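Local coordinates for protein NADH kinase POS5 (PDB 3AFO) that phosphorylates NADH, and with about half the preference NAD(+), using ATP in yeast mitochondria, so supplying the cell with the reductant NADPH, at residues Gln2-Val8 with Ser86-Pro92; Asn74-Pro79 with Ile102-Glu108. All coordinates share one frame. Where two conformers were deposited one is given. Residue numbers count along the deposited sequence, not the author numbering.

Interaction 1: Gln2-Val8 with Ser86-Pro92; sequences QSGSKFV and SQDFKSP
Two irregular segments can be locked together by small polar side chains at one end and rings at the other, and Q2-V8 against S86-P92 is a worked example. G4 lies opposite Q87 (CA-CA 4.5 Å) and F7 opposite P92 (4.9 Å). Type I turns span S5-V8, closed by V8 N to S5 O at 3.2 Å, and S86-F89. S86 takes the p rotamer (chi1 54°), which brings its OG to the G4 backbone: G4 N donates to S86 OG at 2.9 Å. Q87 is m at chi1, and its side chain swings round until NE2 lies 2.8 Å from G4 O. S5, t at chi1, does double duty: F7 N donates to S5 OG at 3.2 Å, an ST turn, and a water 2.6 Å from S5 OG donates to F89 O at 2.8 Å. F7, m with chi2 -31°, offers a ring face to P92, whose CD sits 3.8 Å from the ring centroid, a CH-pi contact only 11° off the normal. V8, t, meets F89, m with chi2 -98°, through CG2 and CD2 at 3.5 Å; the F89 ring also packs on helix 53-69 through V60, I63 and T64. The contact is loop-to-loop packing at the edge of an alpha/beta layer, joining the lead-in to strand 8-12 with the connection that follows helix 79-86.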
ATOM      1  N   GLN A   2     -10.649 -11.425 -52.752  1.00 49.06           N
ATOM      2  CA  GLN A   2     -10.201 -12.695 -53.333  1.00 48.42           C
ATOM      3  C   GLN A   2      -9.931 -13.762 -52.268  1.00 47.46           C
ATOM      4  O   GLN A   2      -9.140 -13.563 -51.331  1.00 47.53           O
ATOM      5  CB  GLN A   2      -8.966 -12.503 -54.234  1.00 48.74           C
ATOM      6  CG  GLN A   2      -9.242 -11.773 -55.559  1.00 49.84           C
ATOM      7  CD  GLN A   2      -8.039 -11.770 -56.505  1.00 51.37           C
ATOM      8  OE1 GLN A   2      -7.475 -10.716 -56.812  1.00 51.05           O
ATOM      9  NE2 GLN A   2      -7.643 -12.955 -56.967  1.00 51.80           N
ATOM     10  N   SER A   3     -10.617 -14.890 -52.420  1.00 46.13           N
ATOM     11  CA  SER A   3     -10.361 -16.074 -51.621  1.00 44.67           C
ATOM     12  C   SER A   3      -9.121 -16.754 -52.177  1.00 43.97           C
ATOM     13  O   SER A   3      -8.900 -16.760 -53.390  1.00 44.03           O
ATOM     14  CB  SER A   3     -11.555 -17.028 -51.693  1.00 44.68           C
ATOM     15  OG  SER A   3     -11.266 -18.257 -51.051  1.00 43.71           O
ATOM     16  N   GLY A   4      -8.314 -17.323 -51.291  1.00 42.89           N
ATOM     17  CA  GLY A   4      -7.143 -18.081 -51.711  1.00 41.61           C
ATOM     18  C   GLY A   4      -7.417 -19.564 -51.905  1.00 40.38           C
ATOM     19  O   GLY A   4      -6.491 -20.376 -51.882  1.00 40.77           O
ATOM     20  N   SER A   5      -8.687 -19.922 -52.081  1.00 39.04           N
ATOM     21  CA  SER A   5      -9.080 -21.311 -52.313  1.00 37.42           C
ATOM     22  C   SER A   5     -10.471 -21.388 -52.933  1.00 36.86           C
ATOM     23  O   SER A   5     -11.369 -20.630 -52.558  1.00 36.67           O
ATOM     24  CB  SER A   5      -9.068 -22.101 -51.002  1.00 37.28           C
ATOM     25  OG  SER A   5      -9.282 -23.478 -51.237  1.00 36.37           O
ATOM     26  N   LYS A   6     -10.642 -22.320 -53.863  1.00 35.54           N
ATOM     27  CA  LYS A   6     -11.954 -22.616 -54.450  1.00 34.71           C
ATOM     28  C   LYS A   6     -12.868 -23.332 -53.444  1.00 33.52           C
ATOM     29  O   LYS A   6     -14.048 -23.544 -53.720  1.00 33.23           O
ATOM     30  CB  LYS A   6     -11.801 -23.488 -55.707  1.00 34.77           C
ATOM     31  CG  LYS A   6     -10.693 -23.057 -56.664  1.00 35.92           C
ATOM     32  CD  LYS A   6     -11.199 -22.113 -57.737  1.00 38.77           C
ATOM     33  CE  LYS A   6     -10.193 -22.030 -58.886  1.00 40.18           C
ATOM     34  NZ  LYS A   6     -10.834 -21.528 -60.133  1.00 41.42           N
ATOM     35  N   PHE A   7     -12.307 -23.721 -52.297  1.00 32.36           N
ATOM     36  CA  PHE A   7     -13.072 -24.369 -51.223  1.00 31.78           C
ATOM     37  C   PHE A   7     -13.647 -23.355 -50.218  1.00 31.25           C
ATOM     38  O   PHE A   7     -14.323 -23.723 -49.253  1.00 30.75           O
ATOM     39  CB  PHE A   7     -12.209 -25.408 -50.494  1.00 31.72           C
ATOM     40  CG  PHE A   7     -11.770 -26.565 -51.363  1.00 32.08           C
ATOM     41  CD1 PHE A   7     -12.575 -27.023 -52.414  1.00 33.37           C
ATOM     42  CD2 PHE A   7     -10.562 -27.210 -51.116  1.00 31.74           C
ATOM     43  CE1 PHE A   7     -12.171 -28.096 -53.213  1.00 33.73           C
ATOM     44  CE2 PHE A   7     -10.155 -28.289 -51.901  1.00 31.60           C
ATOM     45  CZ  PHE A   7     -10.958 -28.730 -52.952  1.00 32.54           C
ATOM     46  N   VAL A   8     -13.352 -22.080 -50.451  1.00 30.74           N
ATOM     47  CA  VAL A   8     -13.852 -20.989 -49.626  1.00 30.67           C
ATOM     48  C   VAL A   8     -14.437 -19.896 -50.514  1.00 30.98           C
ATOM     49  O   VAL A   8     -13.796 -19.456 -51.467  1.00 30.97           O
ATOM     50  CB  VAL A   8     -12.720 -20.370 -48.745  1.00 30.50           C
ATOM     51  CG1 VAL A   8     -13.164 -19.037 -48.111  1.00 30.30           C
ATOM     52  CG2 VAL A   8     -12.283 -21.346 -47.669  1.00 29.53           C
ATOM     53  N   SER A  86      -8.583 -17.873 -45.843  1.00 32.30           N
ATOM     54  CA  SER A  86      -9.210 -18.560 -46.983  1.00 32.22           C
ATOM     55  C   SER A  86      -8.347 -19.710 -47.532  1.00 32.00           C
ATOM     56  O   SER A  86      -8.869 -20.791 -47.830  1.00 31.77           O
ATOM     57  CB  SER A  86      -9.650 -17.584 -48.085  1.00 31.80           C
ATOM     58  OG  SER A  86      -8.594 -16.746 -48.508  1.00 32.75           O
ATOM     59  N   GLN A  87      -7.036 -19.488 -47.659  0.50 31.89           N
ATOM     60  CA  GLN A  87      -6.126 -20.558 -48.110  0.50 31.81           C
ATOM     61  C   GLN A  87      -5.979 -21.712 -47.109  0.50 31.46           C
ATOM     62  O   GLN A  87      -5.458 -22.767 -47.469  0.50 31.47           O
ATOM     63  CB  GLN A  87      -4.735 -20.027 -48.502  0.50 32.14           C
ATOM     64  CG  GLN A  87      -4.713 -19.121 -49.729  0.50 32.86           C
ATOM     65  CD  GLN A  87      -3.631 -19.484 -50.749  0.50 34.36           C
ATOM     66  OE1 GLN A  87      -2.534 -19.925 -50.393  0.50 34.02           O
ATOM     67  NE2 GLN A  87      -3.944 -19.291 -52.034  0.50 33.57           N
ATOM     68  N   ASP A  88      -6.433 -21.520 -45.866  1.00 31.10           N
ATOM     69  CA  ASP A  88      -6.253 -22.549 -44.816  1.00 30.52           C
ATOM     70  C   ASP A  88      -7.249 -23.714 -44.842  1.00 29.87           C
ATOM     71  O   ASP A  88      -7.024 -24.738 -44.182  1.00 28.99           O
ATOM     72  CB  ASP A  88      -6.257 -21.939 -43.401  1.00 30.68           C
ATOM     73  CG  ASP A  88      -5.132 -20.952 -43.165  1.00 31.77           C
ATOM     74  OD1 ASP A  88      -4.273 -20.772 -44.060  1.00 32.06           O
ATOM     75  OD2 ASP A  88      -5.128 -20.329 -42.072  1.00 31.93           O
ATOM     76  N   PHE A  89      -8.362 -23.550 -45.553  1.00 29.10           N
ATOM     77  CA  PHE A  89      -9.342 -24.629 -45.659  1.00 29.06           C
ATOM     78  C   PHE A  89      -8.939 -25.523 -46.821  1.00 29.47           C
ATOM     79  O   PHE A  89      -8.807 -25.060 -47.956  1.00 29.76           O
ATOM     80  CB  PHE A  89     -10.753 -24.081 -45.848  1.00 28.73           C
ATOM     81  CG  PHE A  89     -11.269 -23.314 -44.661  1.00 27.75           C
ATOM     82  CD1 PHE A  89     -12.103 -23.933 -43.729  1.00 26.94           C
ATOM     83  CD2 PHE A  89     -10.914 -21.979 -44.467  1.00 26.29           C
ATOM     84  CE1 PHE A  89     -12.584 -23.225 -42.627  1.00 26.45           C
ATOM     85  CE2 PHE A  89     -11.394 -21.261 -43.364  1.00 24.70           C
ATOM     86  CZ  PHE A  89     -12.230 -21.888 -42.450  1.00 25.57           C
ATOM     87  N   LYS A  90      -8.738 -26.796 -46.519  1.00 29.79           N
ATOM     88  CA  LYS A  90      -8.132 -27.735 -47.453  1.00 30.55           C
ATOM     89  C   LYS A  90      -9.115 -28.732 -48.046  1.00 31.08           C
ATOM     90  O   LYS A  90      -8.714 -29.686 -48.719  1.00 31.32           O
ATOM     91  CB  LYS A  90      -6.984 -28.470 -46.757  1.00 30.60           C
ATOM     92  CG  LYS A  90      -5.861 -27.552 -46.273  1.00 31.22           C
ATOM     93  CD  LYS A  90      -5.117 -26.908 -47.439  1.00 31.46           C
ATOM     94  CE  LYS A  90      -4.021 -25.982 -46.940  1.00 32.80           C
ATOM     95  NZ  LYS A  90      -3.230 -25.468 -48.092  1.00 34.10           N
ATOM     96  N   SER A  91     -10.403 -28.508 -47.786  1.00 31.52           N
ATOM     97  CA  SER A  91     -11.477 -29.335 -48.326  1.00 31.97           C
ATOM     98  C   SER A  91     -12.795 -28.562 -48.268  1.00 32.16           C
ATOM     99  O   SER A  91     -12.945 -27.668 -47.439  1.00 31.75           O
ATOM    100  CB  SER A  91     -11.600 -30.650 -47.544  1.00 31.74           C
ATOM    101  OG  SER A  91     -11.751 -30.398 -46.162  1.00 32.74           O
ATOM    102  N   PRO A  92     -13.749 -28.897 -49.155  1.00 32.65           N
ATOM    103  CA  PRO A  92     -15.063 -28.263 -49.081  1.00 33.38           C
ATOM    104  C   PRO A  92     -15.940 -29.039 -48.099  1.00 34.15           C
ATOM    105  O   PRO A  92     -15.472 -30.010 -47.510  1.00 33.95           O
ATOM    106  CB  PRO A  92     -15.588 -28.436 -50.502  1.00 33.09           C
ATOM    107  CG  PRO A  92     -15.076 -29.786 -50.885  1.00 32.73           C
ATOM    108  CD  PRO A  92     -13.695 -29.894 -50.242  1.00 32.69           C
TER
HETATM  109  O   HOH W   1      -7.415 -25.057 -50.383  1.00 25.56           O

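Interaction 2: Asn74-Pro79 with Ile102-Glu108; sequences NVIVQP and ILYTGPE
Parallel pairing need not run the length of two strands; here it is confined to a single bridge, I76 with Y104 (CA-CA 4.6 Å). Strands 74-76 and 102-105 approach to 4.9 Å between axes and diverge at 50°. Y104 is central: its N donates to V75 O at 2.8 Å, its O accepts from V77 N at 3.0 Å, and, with chi1 m, its ring reaches N74, CE2 lying 4.0 Å from N74 CB. V75 packs CG1 on L103 CD2 at 4.0 Å, and where the backbones separate a water accepts from V75 N (2.9 Å) and donates to I102 O (2.7 Å). At the other end T105, chi1 t, turns its hydroxyl across the gap, OG1 donating to V77 O at 2.7 Å, while P79 CD rests 3.4 Å from the same T105 OG1. V75 and L103 share I63 of helix 53-69; strand 43-48 pairs with 74-76 on one flank, and strand 8-12 with 101-105 on the other.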
ATOM      1  N   ASN A  74     -24.167 -19.163 -39.576  1.00 27.59           N
ATOM      2  CA  ASN A  74     -23.431 -18.319 -40.502  1.00 26.73           C
ATOM      3  C   ASN A  74     -22.236 -17.688 -39.817  1.00 26.04           C
ATOM      4  O   ASN A  74     -22.388 -17.031 -38.785  1.00 25.47           O
ATOM      5  CB  ASN A  74     -24.349 -17.240 -41.079  1.00 26.53           C
ATOM      6  CG  ASN A  74     -25.627 -17.829 -41.668  1.00 28.33           C
ATOM      7  OD1 ASN A  74     -25.575 -18.713 -42.527  1.00 28.32           O
ATOM      8  ND2 ASN A  74     -26.774 -17.374 -41.174  1.00 28.27           N
ATOM      9  N   VAL A  75     -21.057 -17.875 -40.417  1.00 25.72           N
ATOM     10  CA  VAL A  75     -19.780 -17.409 -39.863  1.00 25.10           C
ATOM     11  C   VAL A  75     -19.399 -16.034 -40.405  1.00 24.90           C
ATOM     12  O   VAL A  75     -19.279 -15.831 -41.624  1.00 25.03           O
ATOM     13  CB  VAL A  75     -18.631 -18.420 -40.156  1.00 24.89           C
ATOM     14  CG1 VAL A  75     -17.252 -17.794 -39.904  1.00 25.38           C
ATOM     15  CG2 VAL A  75     -18.803 -19.700 -39.354  1.00 24.82           C
ATOM     16  N   ILE A  76     -19.195 -15.097 -39.486  1.00 24.50           N
ATOM     17  CA  ILE A  76     -18.741 -13.760 -39.817  1.00 24.32           C
ATOM     18  C   ILE A  76     -17.327 -13.553 -39.258  1.00 24.54           C
ATOM     19  O   ILE A  76     -17.065 -13.879 -38.099  1.00 24.36           O
ATOM     20  CB  ILE A  76     -19.663 -12.686 -39.201  1.00 24.22           C
ATOM     21  CG1 ILE A  76     -21.144 -12.983 -39.503  1.00 25.87           C
ATOM     22  CG2 ILE A  76     -19.255 -11.318 -39.692  1.00 23.62           C
ATOM     23  CD1 ILE A  76     -22.156 -12.204 -38.603  1.00 26.29           C
ATOM     24  N   VAL A  77     -16.429 -13.015 -40.084  1.00 24.79           N
ATOM     25  CA  VAL A  77     -15.078 -12.633 -39.640  1.00 25.91           C
ATOM     26  C   VAL A  77     -14.751 -11.294 -40.273  1.00 26.42           C
ATOM     27  O   VAL A  77     -15.459 -10.854 -41.178  1.00 26.64           O
ATOM     28  CB  VAL A  77     -13.972 -13.695 -39.993  1.00 25.56           C
ATOM     29  CG1 VAL A  77     -14.265 -15.023 -39.351  1.00 25.69           C
ATOM     30  CG2 VAL A  77     -13.811 -13.861 -41.516  1.00 25.97           C
ATOM     31  N   GLN A  78     -13.683 -10.663 -39.785  0.50 26.73           N
ATOM     32  CA  GLN A  78     -13.124  -9.439 -40.363  0.50 27.21           C
ATOM     33  C   GLN A  78     -12.687  -9.647 -41.821  0.50 27.66           C
ATOM     34  O   GLN A  78     -12.324 -10.762 -42.194  0.50 27.34           O
ATOM     35  CB  GLN A  78     -11.916  -8.985 -39.531  0.50 27.27           C
ATOM     36  CG  GLN A  78     -12.280  -8.486 -38.141  0.50 26.80           C
ATOM     37  CD  GLN A  78     -13.081  -7.213 -38.204  0.50 27.26           C
ATOM     38  OE1 GLN A  78     -12.536  -6.130 -38.407  0.50 27.17           O
ATOM     39  NE2 GLN A  78     -14.385  -7.336 -38.043  0.50 27.36           N
ATOM     40  N   PRO A  79     -12.723  -8.576 -42.643  1.00 28.05           N
ATOM     41  CA  PRO A  79     -12.316  -8.668 -44.053  1.00 28.96           C
ATOM     42  C   PRO A  79     -10.883  -9.169 -44.288  1.00 29.91           C
ATOM     43  O   PRO A  79     -10.664 -10.023 -45.152  1.00 29.38           O
ATOM     44  CB  PRO A  79     -12.474  -7.229 -44.561  1.00 29.21           C
ATOM     45  CG  PRO A  79     -13.511  -6.641 -43.678  1.00 29.17           C
ATOM     46  CD  PRO A  79     -13.261  -7.236 -42.329  1.00 28.17           C
ATOM     47  N   ILE A 102     -18.299 -21.038 -46.512  1.00 29.16           N
ATOM     48  CA  ILE A 102     -18.682 -19.648 -46.723  1.00 28.59           C
ATOM     49  C   ILE A 102     -18.290 -18.806 -45.509  1.00 28.21           C
ATOM     50  O   ILE A 102     -18.590 -19.165 -44.382  1.00 28.51           O
ATOM     51  CB  ILE A 102     -20.195 -19.495 -47.019  1.00 28.64           C
ATOM     52  CG1 ILE A 102     -20.588 -20.338 -48.242  1.00 29.28           C
ATOM     53  CG2 ILE A 102     -20.534 -18.023 -47.239  1.00 27.69           C
ATOM     54  CD1 ILE A 102     -22.091 -20.528 -48.419  1.00 30.78           C
ATOM     55  N   LEU A 103     -17.593 -17.708 -45.768  1.00 27.68           N
ATOM     56  CA  LEU A 103     -17.208 -16.750 -44.749  1.00 27.66           C
ATOM     57  C   LEU A 103     -17.864 -15.435 -45.101  1.00 27.81           C
ATOM     58  O   LEU A 103     -17.594 -14.874 -46.161  1.00 27.83           O
ATOM     59  CB  LEU A 103     -15.686 -16.555 -44.737  1.00 27.39           C
ATOM     60  CG  LEU A 103     -14.812 -17.797 -44.509  1.00 26.34           C
ATOM     61  CD1 LEU A 103     -13.341 -17.398 -44.537  1.00 26.86           C
ATOM     62  CD2 LEU A 103     -15.171 -18.512 -43.199  1.00 24.81           C
ATOM     63  N   TYR A 104     -18.718 -14.941 -44.214  1.00 27.96           N
ATOM     64  CA  TYR A 104     -19.337 -13.630 -44.409  1.00 28.17           C
ATOM     65  C   TYR A 104     -18.490 -12.532 -43.783  1.00 28.81           C
ATOM     66  O   TYR A 104     -17.959 -12.698 -42.679  1.00 28.50           O
ATOM     67  CB  TYR A 104     -20.754 -13.618 -43.850  1.00 27.90           C
ATOM     68  CG  TYR A 104     -21.642 -14.638 -44.521  1.00 27.93           C
ATOM     69  CD1 TYR A 104     -22.355 -14.315 -45.679  1.00 28.04           C
ATOM     70  CD2 TYR A 104     -21.761 -15.922 -44.010  1.00 27.07           C
ATOM     71  CE1 TYR A 104     -23.155 -15.251 -46.312  1.00 27.60           C
ATOM     72  CE2 TYR A 104     -22.556 -16.863 -44.630  1.00 27.10           C
ATOM     73  CZ  TYR A 104     -23.249 -16.517 -45.781  1.00 28.08           C
ATOM     74  OH  TYR A 104     -24.038 -17.462 -46.385  1.00 29.45           O
ATOM     75  N   THR A 105     -18.352 -11.425 -44.501  1.00 29.10           N
ATOM     76  CA  THR A 105     -17.552 -10.306 -44.044  1.00 29.81           C
ATOM     77  C   THR A 105     -18.050  -8.971 -44.600  1.00 30.54           C
ATOM     78  O   THR A 105     -18.837  -8.930 -45.551  1.00 30.33           O
ATOM     79  CB  THR A 105     -16.060 -10.496 -44.406  1.00 30.16           C
ATOM     80  OG1 THR A 105     -15.279  -9.604 -43.615  1.00 28.95           O
ATOM     81  CG2 THR A 105     -15.790 -10.215 -45.892  1.00 30.30           C
ATOM     82  N   GLY A 106     -17.575  -7.886 -43.995  1.00 31.26           N
ATOM     83  CA  GLY A 106     -17.863  -6.534 -44.460  1.00 32.36           C
ATOM     84  C   GLY A 106     -17.379  -5.507 -43.448  1.00 33.26           C
ATOM     85  O   GLY A 106     -16.624  -5.850 -42.538  1.00 33.12           O
ATOM     86  N   PRO A 107     -17.812  -4.241 -43.604  1.00 34.09           N
ATOM     87  CA  PRO A 107     -17.478  -3.157 -42.657  1.00 34.51           C
ATOM     88  C   PRO A 107     -18.114  -3.374 -41.273  1.00 35.07           C
ATOM     89  O   PRO A 107     -19.167  -4.013 -41.172  1.00 34.82           O
ATOM     90  CB  PRO A 107     -18.072  -1.909 -43.318  1.00 34.62           C
ATOM     91  CG  PRO A 107     -18.426  -2.316 -44.746  1.00 34.81           C
ATOM     92  CD  PRO A 107     -18.656  -3.775 -44.723  1.00 33.88           C
ATOM     93  N   GLU A 108     -17.483  -2.827 -40.230  1.00 35.90           N
ATOM     94  CA  GLU A 108     -17.928  -2.987 -38.835  1.00 36.82           C
ATOM     95  C   GLU A 108     -19.433  -2.815 -38.659  1.00 36.24           C
ATOM     96  O   GLU A 108     -20.095  -3.686 -38.099  1.00 36.15           O
ATOM     97  CB  GLU A 108     -17.181  -2.028 -37.879  1.00 37.53           C
ATOM     98  CG  GLU A 108     -15.744  -1.683 -38.286  1.00 40.44           C
ATOM     99  CD  GLU A 108     -14.768  -1.613 -37.109  1.00 44.12           C
ATOM    100  OE1 GLU A 108     -14.998  -0.821 -36.164  1.00 45.12           O
ATOM    101  OE2 GLU A 108     -13.753  -2.352 -37.141  1.00 45.47           O
TER
HETATM  102  O   HOH W   2     -20.750 -19.472 -42.794  1.00 25.13           O

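How the interactions relate
Interactions 1 and 2 illustrate how a fold edge is assembled from segments that alternate along the chain: 2-8, 74-79, 86-92, then 102-108. Their centres lie 15 Å apart and they touch directly, V8 CG1 packing 3.9 Å from L103 CD1. Helix 79-86 leads from the strand of interaction 2 to the loop of interaction 1, and strand 101-105 brings the chain back; F89 and L103 both pack on I63 of helix 53-69. Through the bridge of interaction 2, the N-terminal strand 8-12 and its partner 101-105 adjoin the edge of the five-stranded parallel sheet, so the chain's beginning is built into the kinase's N-terminal alpha/beta domain.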